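PDB 1URU: amphiphysin from Drosophila melanogaster, which probably senses or induces membrane curvature during endocytosis, through a crescent-shaped, dimeric BAR domain of coiled-coil helices. Local coordinates for residues A[35-49]-A[186-200]. Numbering follows the deposited sequence.
Sequences ADEIFDDHLNNFNRQ and NTELHDELPALYDSR
The Y197 ring lies between two layers: N45 covers one face, its CB 3.9 Å from the ring centroid and its amide stacked within 14° of the ring plane, while NE of R200 sits over the centre of the opposite face. At the ring edge, in plane, comes OE1 of Q49. R48 reaches the phenol oxygen with NH2, a weak, bent bond of 2.9 Å to Y197 OH, and the same NH2 makes a long, weak bond to N45 OD1. With an alanine in place of Y197, N45 and R200 would probably lose the ring that separates them, and R48 its hydroxyl partner.

At the other end, the H190 ring takes the edge of F39 on one face, planes at 70°, with A35 O and CG2 of I38 at its rim. F39 has CG anti to the backbone N, which directs the ring among N186, L189, H190 and L193; its CE1 rests 3.6 Å from L189 CB. Between these two clusters, P194 lays its CD over one face of the H42 ring, 3.9 Å from the centroid. L193 divides its methyls, CD1 touching F39 and CD2 touching F46, where L196 CD2 meets the ring edge.

Q49, extended beyond CG, pushes its amide among L196, Y197, S199 and R200. NE2 bonds Y124 OH on helix 92-156 and points nearly straight at L196 O, a doubtful bond because that oxygen is uncertainly placed; OE1 accepts from a water that also bonds L193 O. R200 pairs in addition with E86 of the second subunit.

F39, Q49 and H190 thus act as knobs in holes between segments 35-49 and 186-200, of helices 35-84 and 172-239, which run in the same general direction, axes 36° apart and 9.6 Å at closest approach, the coiled-coil packing of the three-helix BAR domain beside its dimer partner.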
ATOM      1  N   ALA A  35      15.141 -21.106  43.464  1.00 47.56           N
ATOM      2  CA  ALA A  35      15.787 -20.069  42.644  1.00 47.30           C
ATOM      3  C   ALA A  35      15.847 -20.479  41.168  1.00 47.70           C
ATOM      4  O   ALA A  35      15.625 -19.657  40.278  1.00 46.96           O
ATOM      5  CB  ALA A  35      17.156 -19.774  43.150  1.00 46.98           C
ATOM      6  N   ASP A  36      16.112 -21.758  40.920  1.00 48.17           N
ATOM      7  CA  ASP A  36      16.120 -22.301  39.562  1.00 49.01           C
ATOM      8  C   ASP A  36      14.765 -22.282  38.846  1.00 49.33           C
ATOM      9  O   ASP A  36      14.710 -22.025  37.638  1.00 49.21           O
ATOM     10  CB  ASP A  36      16.681 -23.720  39.561  1.00 49.25           C
ATOM     11  CG  ASP A  36      18.134 -23.745  39.931  1.00 50.35           C
ATOM     12  OD1 ASP A  36      18.786 -22.698  39.713  1.00 49.43           O
ATOM     13  OD2 ASP A  36      18.689 -24.734  40.476  1.00 54.16           O
ATOM     14  N   GLU A  37      13.693 -22.547  39.582  1.00 49.70           N
ATOM     15  CA  GLU A  37      12.349 -22.524  39.014  1.00 50.10           C
ATOM     16  C   GLU A  37      11.962 -21.085  38.692  1.00 50.28           C
ATOM     17  O   GLU A  37      11.333 -20.824  37.679  1.00 50.34           O
ATOM     18  CB  GLU A  37      11.337 -23.186  39.964  1.00 50.51           C
ATOM     19  CG  GLU A  37      11.541 -24.701  40.167  1.00 51.00           C
ATOM     20  CD  GLU A  37      10.498 -25.336  41.081  1.00 53.73           C
ATOM     21  OE1 GLU A  37      10.098 -24.710  42.092  1.00 55.22           O
ATOM     22  OE2 GLU A  37      10.055 -26.471  40.788  1.00 55.65           O
ATOM     23  N   ILE A  38      12.372 -20.146  39.538  1.00 50.43           N
ATOM     24  CA  ILE A  38      12.219 -18.715  39.244  1.00 50.25           C
ATOM     25  C   ILE A  38      12.967 -18.344  37.970  1.00 50.50           C
ATOM     26  O   ILE A  38      12.485 -17.545  37.192  1.00 51.09           O
ATOM     27  CB  ILE A  38      12.735 -17.848  40.450  1.00 50.04           C
ATOM     28  CG1 ILE A  38      11.669 -17.754  41.535  1.00 50.23           C
ATOM     29  CG2 ILE A  38      13.179 -16.444  40.028  1.00 49.29           C
ATOM     30  CD1 ILE A  38      12.231 -17.729  42.938  1.00 50.21           C
ATOM     31  N   PHE A  39      14.163 -18.895  37.781  1.00 50.69           N
ATOM     32  CA  PHE A  39      14.986 -18.561  36.622  1.00 50.56           C
ATOM     33  C   PHE A  39      14.273 -19.036  35.372  1.00 50.98           C
ATOM     34  O   PHE A  39      14.231 -18.325  34.378  1.00 51.35           O
ATOM     35  CB  PHE A  39      16.356 -19.240  36.722  1.00 50.47           C
ATOM     36  CG  PHE A  39      17.295 -18.896  35.602  1.00 49.01           C
ATOM     37  CD1 PHE A  39      18.242 -17.900  35.759  1.00 48.32           C
ATOM     38  CD2 PHE A  39      17.254 -19.593  34.402  1.00 48.43           C
ATOM     39  CE1 PHE A  39      19.116 -17.583  34.731  1.00 48.11           C
ATOM     40  CE2 PHE A  39      18.128 -19.283  33.359  1.00 47.98           C
ATOM     41  CZ  PHE A  39      19.052 -18.272  33.524  1.00 48.18           C
ATOM     42  N   ASP A  40      13.724 -20.251  35.438  1.00 50.95           N
ATOM     43  CA  ASP A  40      13.003 -20.853  34.334  1.00 51.04           C
ATOM     44  C   ASP A  40      11.845 -19.996  33.916  1.00 50.56           C
ATOM     45  O   ASP A  40      11.598 -19.847  32.743  1.00 50.69           O
ATOM     46  CB  ASP A  40      12.459 -22.216  34.733  1.00 51.61           C
ATOM     47  CG  ASP A  40      13.344 -23.344  34.278  1.00 54.01           C
ATOM     48  OD1 ASP A  40      12.966 -23.994  33.266  1.00 58.77           O
ATOM     49  OD2 ASP A  40      14.420 -23.643  34.849  1.00 54.68           O
ATOM     50  N   ASP A  41      11.112 -19.464  34.886  1.00 50.25           N
ATOM     51  CA  ASP A  41       9.972 -18.614  34.600  1.00 50.08           C
ATOM     52  C   ASP A  41      10.430 -17.357  33.891  1.00 50.08           C
ATOM     53  O   ASP A  41       9.752 -16.888  32.982  1.00 49.97           O
ATOM     54  CB  ASP A  41       9.203 -18.258  35.873  1.00 49.98           C
ATOM     55  CG  ASP A  41       8.339 -19.404  36.382  1.00 49.70           C
ATOM     56  OD1 ASP A  41       8.280 -20.463  35.738  1.00 48.54           O
ATOM     57  OD2 ASP A  41       7.698 -19.350  37.449  1.00 50.89           O
ATOM     58  N   HIS A  42      11.576 -16.822  34.304  1.00 50.05           N
ATOM     59  CA  HIS A  42      12.188 -15.673  33.633  1.00 50.53           C
ATOM     60  C   HIS A  42      12.538 -15.982  32.184  1.00 50.77           C
ATOM     61  O   HIS A  42      12.426 -15.120  31.314  1.00 50.48           O
ATOM     62  CB  HIS A  42      13.468 -15.241  34.329  1.00 50.60           C
ATOM     63  CG  HIS A  42      13.255 -14.521  35.619  1.00 50.79           C
ATOM     64  ND1 HIS A  42      12.596 -13.316  35.697  1.00 51.79           N
ATOM     65  CD2 HIS A  42      13.631 -14.830  36.880  1.00 51.34           C
ATOM     66  CE1 HIS A  42      12.577 -12.911  36.956  1.00 52.48           C
ATOM     67  NE2 HIS A  42      13.198 -13.813  37.694  1.00 52.57           N
ATOM     68  N   LEU A  43      12.980 -17.211  31.946  1.00 51.19           N
ATOM     69  CA  LEU A  43      13.245 -17.694  30.601  1.00 51.73           C
ATOM     70  C   LEU A  43      12.007 -17.758  29.732  1.00 51.67           C
ATOM     71  O   LEU A  43      12.089 -17.427  28.568  1.00 51.90           O
ATOM     72  CB  LEU A  43      13.850 -19.100  30.648  1.00 52.22           C
ATOM     73  CG  LEU A  43      15.313 -19.243  31.032  1.00 53.06           C
ATOM     74  CD1 LEU A  43      15.771 -20.652  30.665  1.00 54.30           C
ATOM     75  CD2 LEU A  43      16.178 -18.212  30.335  1.00 53.69           C
ATOM     76  N   ASN A  44      10.877 -18.219  30.277  1.00 51.81           N
ATOM     77  CA  ASN A  44       9.664 -18.363  29.483  1.00 51.97           C
ATOM     78  C   ASN A  44       9.210 -17.011  29.052  1.00 51.79           C
ATOM     79  O   ASN A  44       8.757 -16.845  27.934  1.00 52.64           O
ATOM     80  CB  ASN A  44       8.543 -19.046  30.248  1.00 51.90           C
ATOM     81  CG  ASN A  44       8.814 -20.515  30.487  1.00 53.48           C
ATOM     82  OD1 ASN A  44       9.869 -21.052  30.108  1.00 52.91           O
ATOM     83  ND2 ASN A  44       7.871 -21.175  31.150  1.00 55.70           N
ATOM     84  N   ASN A  45       9.361 -16.048  29.950  1.00 51.83           N
ATOM     85  CA  ASN A  45       8.972 -14.667  29.718  1.00 51.52           C
ATOM     86  C   ASN A  45       9.839 -14.004  28.676  1.00 51.18           C
ATOM     87  O   ASN A  45       9.384 -13.129  27.989  1.00 51.33           O
ATOM     88  CB  ASN A  45       9.103 -13.856  31.010  1.00 51.53           C
ATOM     89  CG  ASN A  45       7.992 -14.131  32.003  1.00 51.50           C
ATOM     90  OD1 ASN A  45       7.024 -14.847  31.711  1.00 50.02           O
ATOM     91  ND2 ASN A  45       8.137 -13.568  33.205  1.00 49.83           N
ATOM     92  N   PHE A  46      11.092 -14.414  28.584  1.00 51.00           N
ATOM     93  CA  PHE A  46      12.063 -13.769  27.720  1.00 51.02           C
ATOM     94  C   PHE A  46      11.929 -14.313  26.302  1.00 51.29           C
ATOM     95  O   PHE A  46      11.956 -13.552  25.322  1.00 51.00           O
ATOM     96  CB  PHE A  46      13.473 -14.009  28.263  1.00 50.93           C
ATOM     97  CG  PHE A  46      14.551 -13.863  27.236  1.00 51.43           C
ATOM     98  CD1 PHE A  46      15.052 -12.623  26.915  1.00 51.12           C
ATOM     99  CD2 PHE A  46      15.056 -14.976  26.580  1.00 52.28           C
ATOM    100  CE1 PHE A  46      16.042 -12.495  25.970  1.00 51.31           C
ATOM    101  CE2 PHE A  46      16.032 -14.841  25.633  1.00 52.11           C
ATOM    102  CZ  PHE A  46      16.525 -13.592  25.329  1.00 51.28           C
ATOM    103  N   ASN A  47      11.818 -15.640  26.215  1.00 51.30           N
ATOM    104  CA  ASN A  47      11.479 -16.329  24.985  1.00 51.35           C
ATOM    105  C   ASN A  47      10.223 -15.738  24.356  1.00 51.63           C
ATOM    106  O   ASN A  47      10.187 -15.515  23.153  1.00 51.46           O
ATOM    107  CB  ASN A  47      11.243 -17.815  25.257  1.00 51.48           C
ATOM    108  CG  ASN A  47      12.522 -18.595  25.482  1.00 50.70           C
ATOM    109  OD1 ASN A  47      13.613 -18.182  25.105  1.00 51.00           O
ATOM    110  ND2 ASN A  47      12.380 -19.746  26.102  1.00 51.08           N
ATOM    111  N   ARG A  48       9.209 -15.484  25.181  1.00 51.92           N
ATOM    112  CA  ARG A  48       7.948 -14.891  24.724  1.00 52.76           C
ATOM    113  C   ARG A  48       8.095 -13.424  24.347  1.00 52.33           C
ATOM    114  O   ARG A  48       7.431 -12.945  23.423  1.00 52.46           O
ATOM    115  CB  ARG A  48       6.849 -15.015  25.794  1.00 53.29           C
ATOM    116  CG  ARG A  48       6.029 -16.321  25.736  1.00 56.47           C
ATOM    117  CD  ARG A  48       5.050 -16.574  26.925  1.00 59.78           C
ATOM    118  NE  ARG A  48       5.296 -15.670  28.058  1.00 62.05           N
ATOM    119  CZ  ARG A  48       4.717 -14.486  28.244  1.00 62.66           C
ATOM    120  NH1 ARG A  48       3.812 -14.020  27.386  1.00 64.53           N
ATOM    121  NH2 ARG A  48       5.059 -13.750  29.292  1.00 61.73           N
ATOM    122  N   GLN A  49       8.946 -12.709  25.082  1.00 51.83           N
ATOM    123  CA  GLN A  49       9.209 -11.295  24.803  1.00 51.33           C
ATOM    124  C   GLN A  49       9.939 -11.195  23.458  1.00 51.43           C
ATOM    125  O   GLN A  49       9.599 -10.352  22.640  1.00 51.31           O
ATOM    126  CB  GLN A  49      10.032 -10.655  25.931  1.00 50.66           C
ATOM    127  CG  GLN A  49      10.259  -9.161  25.800  1.00 49.42           C
ATOM    128  CD  GLN A  49      11.133  -8.569  26.915  1.00 47.29           C
ATOM    129  OE1 GLN A  49      11.730  -9.293  27.700  1.00 46.73           O
ATOM    130  NE2 GLN A  49      11.189  -7.252  26.982  1.00 44.89           N
ATOM    131  N   ASN A 186      24.763 -16.551  36.698  1.00 56.28           N
ATOM    132  CA  ASN A 186      23.430 -16.797  37.258  1.00 55.13           C
ATOM    133  C   ASN A 186      22.844 -15.596  37.993  1.00 54.56           C
ATOM    134  O   ASN A 186      21.650 -15.289  37.846  1.00 53.86           O
ATOM    135  CB  ASN A 186      23.467 -17.974  38.230  1.00 55.09           C
ATOM    136  CG  ASN A 186      22.096 -18.296  38.795  1.00 54.16           C
ATOM    137  OD1 ASN A 186      21.176 -18.518  38.047  1.00 51.73           O
ATOM    138  ND2 ASN A 186      21.966 -18.319  40.121  1.00 53.78           N
ATOM    139  N   THR A 187      23.687 -14.923  38.776  1.00 53.79           N
ATOM    140  CA  THR A 187      23.253 -13.768  39.565  1.00 53.66           C
ATOM    141  C   THR A 187      22.901 -12.591  38.659  1.00 53.18           C
ATOM    142  O   THR A 187      21.885 -11.910  38.869  1.00 52.91           O
ATOM    143  CB  THR A 187      24.341 -13.381  40.593  1.00 53.70           C
ATOM    144  OG1 THR A 187      24.242 -14.246  41.730  1.00 54.38           O
ATOM    145  CG2 THR A 187      24.110 -11.992  41.178  1.00 54.16           C
ATOM    146  N   GLU A 188      23.747 -12.374  37.652  1.00 52.55           N
ATOM    147  CA  GLU A 188      23.545 -11.314  36.677  1.00 52.08           C
ATOM    148  C   GLU A 188      22.255 -11.538  35.889  1.00 51.46           C
ATOM    149  O   GLU A 188      21.528 -10.595  35.609  1.00 51.37           O
ATOM    150  CB  GLU A 188      24.725 -11.228  35.717  1.00 52.23           C
ATOM    151  CG  GLU A 188      25.852 -10.340  36.211  1.00 53.48           C
ATOM    152  CD  GLU A 188      27.105 -10.450  35.354  1.00 56.55           C
ATOM    153  OE1 GLU A 188      26.981 -10.796  34.150  1.00 59.29           O
ATOM    154  OE2 GLU A 188      28.217 -10.184  35.878  1.00 56.92           O
ATOM    155  N   LEU A 189      21.972 -12.786  35.543  1.00 50.22           N
ATOM    156  CA  LEU A 189      20.775 -13.097  34.787  1.00 49.71           C
ATOM    157  C   LEU A 189      19.491 -12.994  35.638  1.00 49.24           C
ATOM    158  O   LEU A 189      18.399 -12.677  35.124  1.00 49.27           O
ATOM    159  CB  LEU A 189      20.903 -14.482  34.138  1.00 49.93           C
ATOM    160  CG  LEU A 189      21.493 -14.584  32.700  1.00 49.75           C
ATOM    161  CD1 LEU A 189      21.852 -13.235  32.044  1.00 48.37           C
ATOM    162  CD2 LEU A 189      22.673 -15.499  32.665  1.00 48.15           C
ATOM    163  N   HIS A 190      19.618 -13.253  36.937  1.00 48.09           N
ATOM    164  CA  HIS A 190      18.475 -13.156  37.833  1.00 46.48           C
ATOM    165  C   HIS A 190      17.980 -11.719  37.976  1.00 45.84           C
ATOM    166  O   HIS A 190      16.814 -11.508  38.249  1.00 45.55           O
ATOM    167  CB  HIS A 190      18.808 -13.777  39.188  1.00 45.91           C
ATOM    168  CG  HIS A 190      18.353 -15.186  39.311  1.00 44.20           C
ATOM    169  ND1 HIS A 190      17.020 -15.524  39.372  1.00 43.33           N
ATOM    170  CD2 HIS A 190      19.043 -16.349  39.333  1.00 43.60           C
ATOM    171  CE1 HIS A 190      16.914 -16.838  39.444  1.00 44.18           C
ATOM    172  NE2 HIS A 190      18.125 -17.363  39.410  1.00 41.06           N
ATOM    173  N   ASP A 191      18.875 -10.755  37.786  1.00 45.54           N
ATOM    174  CA  ASP A 191      18.528  -9.335  37.716  1.00 45.79           C
ATOM    175  C   ASP A 191      18.290  -8.860  36.285  1.00 45.87           C
ATOM    176  O   ASP A 191      17.359  -8.094  36.020  1.00 46.21           O
ATOM    177  CB  ASP A 191      19.661  -8.472  38.282  1.00 46.44           C
ATOM    178  CG  ASP A 191      19.886  -8.660  39.793  1.00 46.98           C
ATOM    179  OD1 ASP A 191      19.015  -9.210  40.519  1.00 47.58           O
ATOM    180  OD2 ASP A 191      20.942  -8.268  40.324  1.00 48.80           O
ATOM    181  N   GLU A 192      19.130  -9.295  35.353  1.00 45.57           N
ATOM    182  CA  GLU A 192      19.102  -8.713  34.023  1.00 45.98           C
ATOM    183  C   GLU A 192      17.836  -9.102  33.250  1.00 45.84           C
ATOM    184  O   GLU A 192      17.270  -8.285  32.540  1.00 45.67           O
ATOM    185  CB  GLU A 192      20.371  -9.059  33.223  1.00 46.08           C
ATOM    186  CG  GLU A 192      21.535  -8.117  33.495  1.00 47.05           C
ATOM    187  CD  GLU A 192      22.839  -8.596  32.880  1.00 50.03           C
ATOM    188  OE1 GLU A 192      22.832  -9.113  31.734  1.00 53.41           O
ATOM    189  OE2 GLU A 192      23.888  -8.467  33.537  1.00 51.24           O
ATOM    190  N   LEU A 193      17.416 -10.355  33.388  1.00 45.72           N
ATOM    191  CA  LEU A 193      16.272 -10.870  32.650  1.00 45.66           C
ATOM    192  C   LEU A 193      14.969 -10.168  32.995  1.00 45.06           C
ATOM    193  O   LEU A 193      14.312  -9.681  32.098  1.00 45.99           O
ATOM    194  CB  LEU A 193      16.128 -12.389  32.840  1.00 45.76           C
ATOM    195  CG  LEU A 193      17.179 -13.227  32.119  1.00 45.99           C
ATOM    196  CD1 LEU A 193      17.231 -14.638  32.677  1.00 46.24           C
ATOM    197  CD2 LEU A 193      16.936 -13.240  30.599  1.00 44.57           C
ATOM    198  N   PRO A 194      14.553 -10.145  34.258  1.00 44.35           N
ATOM    199  CA  PRO A 194      13.338  -9.399  34.635  1.00 44.00           C
ATOM    200  C   PRO A 194      13.408  -7.905  34.351  1.00 43.66           C
ATOM    201  O   PRO A 194      12.398  -7.305  34.052  1.00 43.74           O
ATOM    202  CB  PRO A 194      13.227  -9.638  36.153  1.00 43.59           C
ATOM    203  CG  PRO A 194      14.538 -10.109  36.566  1.00 43.67           C
ATOM    204  CD  PRO A 194      15.134 -10.841  35.416  1.00 44.08           C
ATOM    205  N   ALA A 195      14.582  -7.323  34.513  1.00 44.17           N
ATOM    206  CA  ALA A 195      14.838  -5.945  34.147  1.00 44.66           C
ATOM    207  C   ALA A 195      14.437  -5.701  32.706  1.00 45.09           C
ATOM    208  O   ALA A 195      13.748  -4.737  32.440  1.00 45.76           O
ATOM    209  CB  ALA A 195      16.332  -5.606  34.359  1.00 44.67           C
ATOM    210  N   LEU A 196      14.866  -6.586  31.800  1.00 45.80           N
ATOM    211  CA  LEU A 196      14.571  -6.505  30.362  1.00 46.47           C
ATOM    212  C   LEU A 196      13.104  -6.732  30.068  1.00 46.77           C
ATOM    213  O   LEU A 196      12.532  -6.099  29.181  1.00 46.75           O
ATOM    214  CB  LEU A 196      15.403  -7.543  29.573  1.00 46.62           C
ATOM    215  CG  LEU A 196      15.191  -7.776  28.048  1.00 47.05           C
ATOM    216  CD1 LEU A 196      15.236  -6.491  27.201  1.00 47.14           C
ATOM    217  CD2 LEU A 196      16.229  -8.758  27.528  1.00 45.78           C
ATOM    218  N   TYR A 197      12.511  -7.656  30.802  1.00 47.41           N
ATOM    219  CA  TYR A 197      11.098  -7.939  30.684  1.00 48.17           C
ATOM    220  C   TYR A 197      10.254  -6.724  31.037  1.00 48.71           C
ATOM    221  O   TYR A 197       9.229  -6.477  30.414  1.00 48.39           O
ATOM    222  CB  TYR A 197      10.723  -9.121  31.588  1.00 48.27           C
ATOM    223  CG  TYR A 197       9.358  -9.665  31.291  1.00 48.15           C
ATOM    224  CD1 TYR A 197       9.045 -10.145  30.014  1.00 49.46           C
ATOM    225  CD2 TYR A 197       8.361  -9.668  32.259  1.00 48.39           C
ATOM    226  CE1 TYR A 197       7.770 -10.623  29.709  1.00 49.56           C
ATOM    227  CE2 TYR A 197       7.083 -10.156  31.971  1.00 49.57           C
ATOM    228  CZ  TYR A 197       6.797 -10.629  30.690  1.00 50.15           C
ATOM    229  OH  TYR A 197       5.543 -11.106  30.388  1.00 52.57           O
ATOM    230  N   ASP A 198      10.685  -5.961  32.030  1.00 49.63           N
ATOM    231  CA  ASP A 198       9.922  -4.797  32.455  1.00 50.90           C
ATOM    232  C   ASP A 198      10.072  -3.666  31.461  1.00 50.52           C
ATOM    233  O   ASP A 198       9.103  -2.978  31.179  1.00 51.21           O
ATOM    234  CB  ASP A 198      10.321  -4.372  33.862  1.00 51.87           C
ATOM    235  CG  ASP A 198       9.913  -5.408  34.902  1.00 55.70           C
ATOM    236  OD1 ASP A 198       8.810  -6.001  34.717  1.00 61.02           O
ATOM    237  OD2 ASP A 198      10.620  -5.711  35.904  1.00 58.76           O
ATOM    238  N   SER A 199      11.258  -3.506  30.887  1.00 50.21           N
ATOM    239  CA  SER A 199      11.451  -2.582  29.772  1.00 50.23           C
ATOM    240  C   SER A 199      10.391  -2.702  28.668  1.00 50.17           C
ATOM    241  O   SER A 199      10.104  -1.719  28.004  1.00 50.26           O
ATOM    242  CB  SER A 199      12.839  -2.748  29.156  1.00 50.41           C
ATOM    243  OG  SER A 199      12.960  -3.996  28.505  1.00 50.31           O
ATOM    244  N   ARG A 200       9.787  -3.881  28.498  1.00 50.32           N
ATOM    245  CA  ARG A 200       8.785  -4.109  27.436  1.00 50.38           C
ATOM    246  C   ARG A 200       7.653  -3.074  27.373  1.00 50.25           C
ATOM    247  O   ARG A 200       7.201  -2.736  26.286  1.00 51.00           O
ATOM    248  CB  ARG A 200       8.205  -5.550  27.488  1.00 50.34           C
ATOM    249  CG  ARG A 200       6.882  -5.716  28.232  1.00 51.40           C
ATOM    250  CD  ARG A 200       6.528  -7.142  28.678  1.00 52.52           C
ATOM    251  NE  ARG A 200       6.537  -7.199  30.150  1.00 55.91           N
ATOM    252  CZ  ARG A 200       5.478  -7.420  30.927  1.00 57.40           C
ATOM    253  NH1 ARG A 200       4.283  -7.683  30.418  1.00 56.38           N
ATOM    254  NH2 ARG A 200       5.635  -7.416  32.242  1.00 59.84           N
TER
HETATM  255  O   HOH W   1      13.433 -10.880  29.808  1.00 39.74           O